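Ketoacyl_synth_N domain-containing protein (Photorhabdus luminescens subsp. laumondii, PDB 6SMO) probably partners a polyketide ketosynthase in making poly-beta-keto chains, a pentaketone form of which is bound where the two proteins meet. Local coordinates at residues G126-V129 with A130-W133; F134-A137 with L138-Q141. All coordinates share one frame; numbering follows the deposited sequence.

Contact 1: residues G126-V129 with A130-W133; sequences GPYV and ATAW. With LKZ (3,5,7,9,11-pentakis(oxidanylidene)dodecanal), chain H.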
ATOM      1  N   GLY C 126      19.954  -5.313   7.634  1.00 46.75           N
ATOM      2  CA  GLY C 126      20.122  -6.102   6.399  1.00 46.01           C
ATOM      3  C   GLY C 126      19.177  -5.635   5.295  1.00 44.56           C
ATOM      4  O   GLY C 126      18.501  -4.619   5.441  1.00 44.39           O
ATOM      5  N   PRO C 127      19.096  -6.372   4.163  1.00 43.33           N
ATOM      6  CA  PRO C 127      18.363  -5.908   2.983  1.00 42.37           C
ATOM      7  C   PRO C 127      16.863  -6.246   2.913  1.00 41.18           C
ATOM      8  O   PRO C 127      16.236  -5.827   1.957  1.00 40.92           O
ATOM      9  CB  PRO C 127      19.105  -6.648   1.860  1.00 42.46           C
ATOM     10  CG  PRO C 127      19.478  -7.978   2.482  1.00 42.83           C
ATOM     11  CD  PRO C 127      19.741  -7.676   3.944  1.00 43.19           C
ATOM     12  N   TYR C 128      16.324  -6.971   3.901  1.00 40.36           N
ATOM     13  CA  TYR C 128      14.911  -7.440   3.926  1.00 39.82           C
ATOM     14  C   TYR C 128      14.037  -6.502   4.769  1.00 38.51           C
ATOM     15  O   TYR C 128      12.834  -6.792   4.914  1.00 37.55           O
ATOM     16  CB  TYR C 128      14.830  -8.883   4.432  1.00 40.31           C
ATOM     17  CG  TYR C 128      15.272  -9.909   3.420  1.00 41.33           C
ATOM     18  CD1 TYR C 128      14.591 -10.066   2.224  1.00 41.67           C
ATOM     19  CD2 TYR C 128      16.373 -10.718   3.652  1.00 42.13           C
ATOM     20  CE1 TYR C 128      14.989 -11.002   1.283  1.00 42.28           C
ATOM     21  CE2 TYR C 128      16.783 -11.660   2.722  1.00 42.85           C
ATOM     22  CZ  TYR C 128      16.089 -11.802   1.534  1.00 42.93           C
ATOM     23  OH  TYR C 128      16.483 -12.727   0.613  1.00 43.62           O
ATOM     24  N   VAL C 129      14.603  -5.405   5.282  1.00 37.97           N
ATOM     25  CA  VAL C 129      13.857  -4.354   6.039  1.00 37.75           C
ATOM     26  C   VAL C 129      12.911  -3.629   5.068  1.00 37.39           C
ATOM     27  O   VAL C 129      11.863  -3.137   5.528  1.00 37.81           O
ATOM     28  CB  VAL C 129      14.818  -3.374   6.744  1.00 37.72           C
ATOM     29  CG1 VAL C 129      14.083  -2.227   7.423  1.00 37.28           C
ATOM     30  CG2 VAL C 129      15.712  -4.089   7.745  1.00 38.11           C
ATOM     31  N   ALA C 130      13.325  -3.522   3.811  1.00 37.31           N
ATOM     32  CA  ALA C 130      12.592  -2.853   2.716  1.00 37.15           C
ATOM     33  C   ALA C 130      11.316  -3.595   2.312  1.00 36.67           C
ATOM     34  O   ALA C 130      10.419  -2.955   1.784  1.00 36.46           O
ATOM     35  CB  ALA C 130      13.509  -2.622   1.550  1.00 37.34           C
ATOM     36  N   THR C 131      11.287  -4.913   2.437  1.00 36.52           N
ATOM     37  CA  THR C 131      10.072  -5.643   2.022  1.00 36.37           C
ATOM     38  C   THR C 131       9.311  -6.230   3.204  1.00 36.21           C
ATOM     39  O   THR C 131       8.140  -6.446   3.057  1.00 36.80           O
ATOM     40  CB  THR C 131      10.424  -6.730   1.011  1.00 36.86           C
ATOM     41  OG1 THR C 131      11.588  -7.368   1.520  1.00 37.37           O
ATOM     42  CG2 THR C 131      10.739  -6.161  -0.349  1.00 36.97           C
ATOM     43  N   ALA C 132       9.971  -6.516   4.313  1.00 35.80           N
ATOM     44  CA  ALA C 132       9.291  -7.156   5.455  1.00 36.03           C
ATOM     45  C   ALA C 132       8.299  -6.255   6.194  1.00 35.87           C
ATOM     46  O   ALA C 132       7.275  -6.747   6.616  1.00 36.28           O
ATOM     47  CB  ALA C 132      10.324  -7.732   6.382  1.00 36.16           C
ATOM     48  N   TRP C 133       8.669  -5.011   6.452  1.00 35.99           N
ATOM     49  CA  TRP C 133       7.833  -4.103   7.270  1.00 36.15           C
ATOM     50  C   TRP C 133       6.564  -3.576   6.599  1.00 35.22           C
ATOM     51  O   TRP C 133       5.530  -3.620   7.232  1.00 35.11           O
ATOM     52  CB  TRP C 133       8.686  -2.983   7.866  1.00 36.75           C
ATOM     53  CG  TRP C 133       7.864  -1.908   8.503  1.00 37.49           C
ATOM     54  CD1 TRP C 133       7.428  -1.863   9.790  1.00 37.97           C
ATOM     55  CD2 TRP C 133       7.361  -0.723   7.872  1.00 37.82           C
ATOM     56  NE1 TRP C 133       6.683  -0.746   9.998  1.00 38.17           N
ATOM     57  CE2 TRP C 133       6.632  -0.020   8.843  1.00 38.29           C
ATOM     58  CE3 TRP C 133       7.457  -0.185   6.592  1.00 38.08           C
ATOM     59  CZ2 TRP C 133       6.000   1.188   8.570  1.00 38.48           C
ATOM     60  CZ3 TRP C 133       6.826   1.004   6.323  1.00 38.32           C
ATOM     61  CH2 TRP C 133       6.113   1.683   7.297  1.00 38.22           C
TER
HETATM   62  C4  LKZ H 501      11.347   0.844   4.047  1.00 56.67           C
HETATM   63  C5  LKZ H 501       9.993   0.264   3.725  1.00 55.90           C
HETATM   64  C6  LKZ H 501       9.011   1.157   2.959  1.00 54.13           C
HETATM   65  C7  LKZ H 501       8.838   0.602   1.562  1.00 53.98           C
HETATM   66  C8  LKZ H 501       7.836   1.256   0.603  1.00 53.57           C
HETATM   67  C10 LKZ H 501       9.211   1.218  -4.441  1.00 50.39           C
HETATM   68  C22 LKZ H 501      11.315   1.327   5.484  1.00 57.45           C
HETATM   69  C11 LKZ H 501       9.077   2.718  -4.369  1.00 49.00           C
HETATM   70  O19 LKZ H 501      10.034   3.465  -4.473  1.00 50.76           O
HETATM   71  C3  LKZ H 501       8.408   0.731  -3.250  1.00 51.25           C
HETATM   72  O23 LKZ H 501       7.524  -0.095  -3.398  1.00 51.50           O
HETATM   73  C2  LKZ H 501       8.666   1.414  -1.901  1.00 52.69           C
HETATM   74  C9  LKZ H 501       8.039   0.601  -0.767  1.00 53.28           C
HETATM   75  O20 LKZ H 501       7.780  -0.578  -0.910  1.00 54.56           O
HETATM   76  O21 LKZ H 501       9.531  -0.321   1.195  1.00 53.48           O
HETATM   77  O22 LKZ H 501       9.706  -0.863   4.095  1.00 56.92           O
HETATM   78  O24 LKZ H 501      11.721   0.644   6.412  1.00 58.84           O
HETATM   79  C23 LKZ H 501      10.750   2.718   5.699  1.00 57.56           C
HETATM   80  O   HOH W   1      15.999  -3.248   3.570  1.00 31.08           O
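Val-129 and Trp-133 meet one turn apart, where the CB of Trp-133 lies 3.9 Å from the carbonyl O of Val-129, and from there the indole heads off toward the bound polyketone. With CG anti to the backbone N (chi1 170°), the ring leaves the backbone of residues 126-129 behind. Its six-membered half carries the ligand contact. CE3 comes within 3.4 Å of the ketone O22 of LKZ, an oxygen that arrives at the ring edge, near the indole plane. Further out, CZ3 lies 4.0 Å from C6 of the ligand. The same indole also meets Trp-107 edge-to-face.

The turn that delivers this ring is thinly bonded. Ala-132 N donates to Tyr-128 O at 2.9 Å, whereas Thr-131 N reaches that same oxygen only weakly. A water accepts a bond from Ala-130 N at 2.7 Å and gives a weak one to Gly-126 O. The OH of Tyr-128 is bonded to Lys-65, and the hydroxyl of Thr-131 lies at the edge of its ring, near the plane.

The short helix 129-132 sits after helix 111-116 and before helix 137-146. Ala-132 packs on the loop residue His-109, and Val-129 and Trp-133 on Ile-110; from the PKS_KS domain-containing protein chain, Leu-233 meets Ala-130 and Met-137 meets Trp-133.

Contact 2: residues F134-A137 with L138-Q141; sequences FPAA and LQGQ. With LKZ (3,5,7,9,11-pentakis(oxidanylidene)dodecanal), chain H.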
ATOM      1  N   PHE C 134       6.627  -3.178   5.337  1.00 34.73           N
ATOM      2  CA  PHE C 134       5.463  -2.470   4.748  1.00 34.64           C
ATOM      3  C   PHE C 134       4.206  -3.331   4.695  1.00 34.78           C
ATOM      4  O   PHE C 134       4.285  -4.509   4.452  1.00 35.89           O
ATOM      5  CB  PHE C 134       5.837  -1.687   3.488  1.00 34.26           C
ATOM      6  CG  PHE C 134       5.975  -2.480   2.220  1.00 34.12           C
ATOM      7  CD1 PHE C 134       6.769  -3.603   2.167  1.00 34.21           C
ATOM      8  CD2 PHE C 134       5.334  -2.081   1.068  1.00 33.97           C
ATOM      9  CE1 PHE C 134       6.900  -4.315   0.993  1.00 34.35           C
ATOM     10  CE2 PHE C 134       5.462  -2.799  -0.101  1.00 33.90           C
ATOM     11  CZ  PHE C 134       6.241  -3.919  -0.135  1.00 34.26           C
ATOM     12  N   PRO C 135       3.016  -2.724   4.852  1.00 34.27           N
ATOM     13  CA  PRO C 135       1.753  -3.437   4.846  1.00 34.20           C
ATOM     14  C   PRO C 135       1.434  -4.172   3.536  1.00 34.32           C
ATOM     15  O   PRO C 135       0.845  -5.206   3.592  1.00 35.03           O
ATOM     16  CB  PRO C 135       0.741  -2.317   5.057  1.00 33.93           C
ATOM     17  CG  PRO C 135       1.496  -1.249   5.746  1.00 33.72           C
ATOM     18  CD  PRO C 135       2.837  -1.306   5.077  1.00 33.84           C
ATOM     19  N   ALA C 136       1.952  -3.697   2.403  1.00 34.10           N
ATOM     20  CA  ALA C 136       1.698  -4.271   1.062  1.00 33.89           C
ATOM     21  C   ALA C 136       2.581  -5.480   0.751  1.00 33.93           C
ATOM     22  O   ALA C 136       2.594  -5.881  -0.388  1.00 33.88           O
ATOM     23  CB  ALA C 136       1.844  -3.214   0.013  1.00 33.99           C
ATOM     24  N   ALA C 137       3.314  -5.918   1.762  1.00 33.92           N
ATOM     25  CA  ALA C 137       4.202  -7.084   1.695  1.00 33.94           C
ATOM     26  C   ALA C 137       3.358  -8.331   1.487  1.00 33.72           C
ATOM     27  O   ALA C 137       3.739  -9.154   0.686  1.00 34.25           O
ATOM     28  CB  ALA C 137       4.965  -7.150   2.984  1.00 34.03           C
ATOM     29  N   LEU C 138       2.227  -8.411   2.177  1.00 33.33           N
ATOM     30  CA  LEU C 138       1.368  -9.618   2.144  1.00 33.26           C
ATOM     31  C   LEU C 138       0.832  -9.867   0.743  1.00 33.34           C
ATOM     32  O   LEU C 138       0.910 -10.992   0.302  1.00 33.67           O
ATOM     33  CB  LEU C 138       0.228  -9.448   3.154  1.00 33.11           C
ATOM     34  CG  LEU C 138      -0.665 -10.664   3.399  1.00 33.20           C
ATOM     35  CD1 LEU C 138       0.126 -11.948   3.384  1.00 33.38           C
ATOM     36  CD2 LEU C 138      -1.405 -10.535   4.701  1.00 33.14           C
ATOM     37  N   GLN C 139       0.363  -8.825   0.074  1.00 33.04           N
ATOM     38  CA  GLN C 139      -0.218  -8.985  -1.275  1.00 33.12           C
ATOM     39  C   GLN C 139       0.850  -9.489  -2.238  1.00 33.19           C
ATOM     40  O   GLN C 139       0.516 -10.345  -3.019  1.00 33.84           O
ATOM     41  CB  GLN C 139      -0.977  -7.720  -1.684  1.00 32.75           C
ATOM     42  CG  GLN C 139      -0.253  -6.776  -2.626  1.00 32.66           C
ATOM     43  CD  GLN C 139      -1.016  -5.501  -2.742  1.00 32.54           C
ATOM     44  OE1 GLN C 139      -0.933  -4.659  -1.885  1.00 32.41           O
ATOM     45  NE2 GLN C 139      -1.793  -5.371  -3.788  1.00 33.17           N
ATOM     46  N   GLY C 140       2.067  -8.960  -2.156  1.00 33.14           N
ATOM     47  CA  GLY C 140       3.182  -9.358  -3.018  1.00 33.36           C
ATOM     48  C   GLY C 140       3.637 -10.763  -2.734  1.00 33.81           C
ATOM     49  O   GLY C 140       3.949 -11.463  -3.667  1.00 34.25           O
ATOM     50  N   GLN C 141       3.702 -11.123  -1.458  1.00 34.07           N
ATOM     51  CA  GLN C 141       4.139 -12.469  -1.040  1.00 34.56           C
ATOM     52  C   GLN C 141       3.142 -13.507  -1.542  1.00 34.79           C
ATOM     53  O   GLN C 141       3.575 -14.595  -1.839  1.00 35.26           O
ATOM     54  CB  GLN C 141       4.368 -12.523   0.469  1.00 34.70           C
ATOM     55  CG  GLN C 141       5.630 -11.819   0.932  1.00 34.61           C
ATOM     56  CD  GLN C 141       6.887 -12.193   0.189  1.00 34.91           C
ATOM     57  OE1 GLN C 141       6.936 -13.151  -0.567  1.00 35.67           O
ATOM     58  NE2 GLN C 141       7.931 -11.424   0.401  1.00 34.48           N
TER
HETATM   59  C4  LKZ H 501      11.347   0.844   4.047  1.00 56.67           C
HETATM   60  C5  LKZ H 501       9.993   0.264   3.725  1.00 55.90           C
HETATM   61  C6  LKZ H 501       9.011   1.157   2.959  1.00 54.13           C
HETATM   62  C7  LKZ H 501       8.838   0.602   1.562  1.00 53.98           C
HETATM   63  C8  LKZ H 501       7.836   1.256   0.603  1.00 53.57           C
HETATM   64  C10 LKZ H 501       9.211   1.218  -4.441  1.00 50.39           C
HETATM   65  C22 LKZ H 501      11.315   1.327   5.484  1.00 57.45           C
HETATM   66  C11 LKZ H 501       9.077   2.718  -4.369  1.00 49.00           C
HETATM   67  O19 LKZ H 501      10.034   3.465  -4.473  1.00 50.76           O
HETATM   68  C3  LKZ H 501       8.408   0.731  -3.250  1.00 51.25           C
HETATM   69  O23 LKZ H 501       7.524  -0.095  -3.398  1.00 51.50           O
HETATM   70  C2  LKZ H 501       8.666   1.414  -1.901  1.00 52.69           C
HETATM   71  C9  LKZ H 501       8.039   0.601  -0.767  1.00 53.28           C
HETATM   72  O20 LKZ H 501       7.780  -0.578  -0.910  1.00 54.56           O
HETATM   73  O21 LKZ H 501       9.531  -0.321   1.195  1.00 53.48           O
HETATM   74  O22 LKZ H 501       9.706  -0.863   4.095  1.00 56.92           O
HETATM   75  O24 LKZ H 501      11.721   0.644   6.412  1.00 58.84           O
HETATM   76  C23 LKZ H 501      10.750   2.718   5.699  1.00 57.56           C
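Ala-136 and Gln-139 touch over the first turn of helix 137-146: OE1 of the glutamine lies 3.7 Å from the CB of Ala-136, and its CG runs alongside the carbonyl O of the same alanine. The chain is extended beyond CG, and OE1 is hydrogen-bonded to Thr-154 and only packs against the methyl of Ala-136. Gln-141 takes a different course. With CG anti to the carbonyl carbon, beside the backbone N (chi1 -74°), its CG comes within 3.3 Å of Ala-137 O, the oxygen to which its own backbone N donates at 2.9 Å; a bend at chi2 then turns the amide beyond. Leu-138 points another way again, with its side chain on Val-100 of strand 96-101 and Ser-70 of helix 68-84.

The ring of Phe-134 lies between the backbone of its own turn and the ligand. A type I beta turn from Phe-134 to Ala-137, closed by the bond from Ala-137 N to Phe-134 O, folds the backbone back over one face, where Ala-137 N stands 3.9 Å above the ring centre. On the opposite face, offset toward the rim, the ketone O20 of LKZ approaches CE2 to 3.3 Å. Phe-134 reaches this place with CG set between the backbone N and the carbonyl carbon (chi1 79°). Ala-136, at the N-cap, turns its carbonyl O to Ser-429 of the PKS_KS domain-containing protein chain.

Chemically, the side chain offered to the ligand here is a hydrocarbon ring with no N-H or hydroxyl to give. The ring can offer O20 packing but no classical hydrogen bond, while a hydrogen bond to the ligand is supplied across the interface, by Phe-428 N of the PKS_KS domain-containing protein chain.

Contacts 1 and 2 are consecutive along the chain, and together they illustrate how one continuous segment can line a pocket for an extended ligand. Their centres lie about 11 Å apart, and they touch directly where Thr-131 O meets the CB of Ala-137 at 3.3 Å. They meet overlapping parts of LKZ: residues 126-133 border the ketones O22 and O21, with Ala-130 O 2.8 Å from O21, and in residues 134-141 it is Phe-134 that meets the ligand, its ring at the next ketone, O20. Contact 1 lies about 24 Å from the centre of the chain, contact 2 about 15 Å (centre to centre), so the segment runs inward as it follows the polyketone.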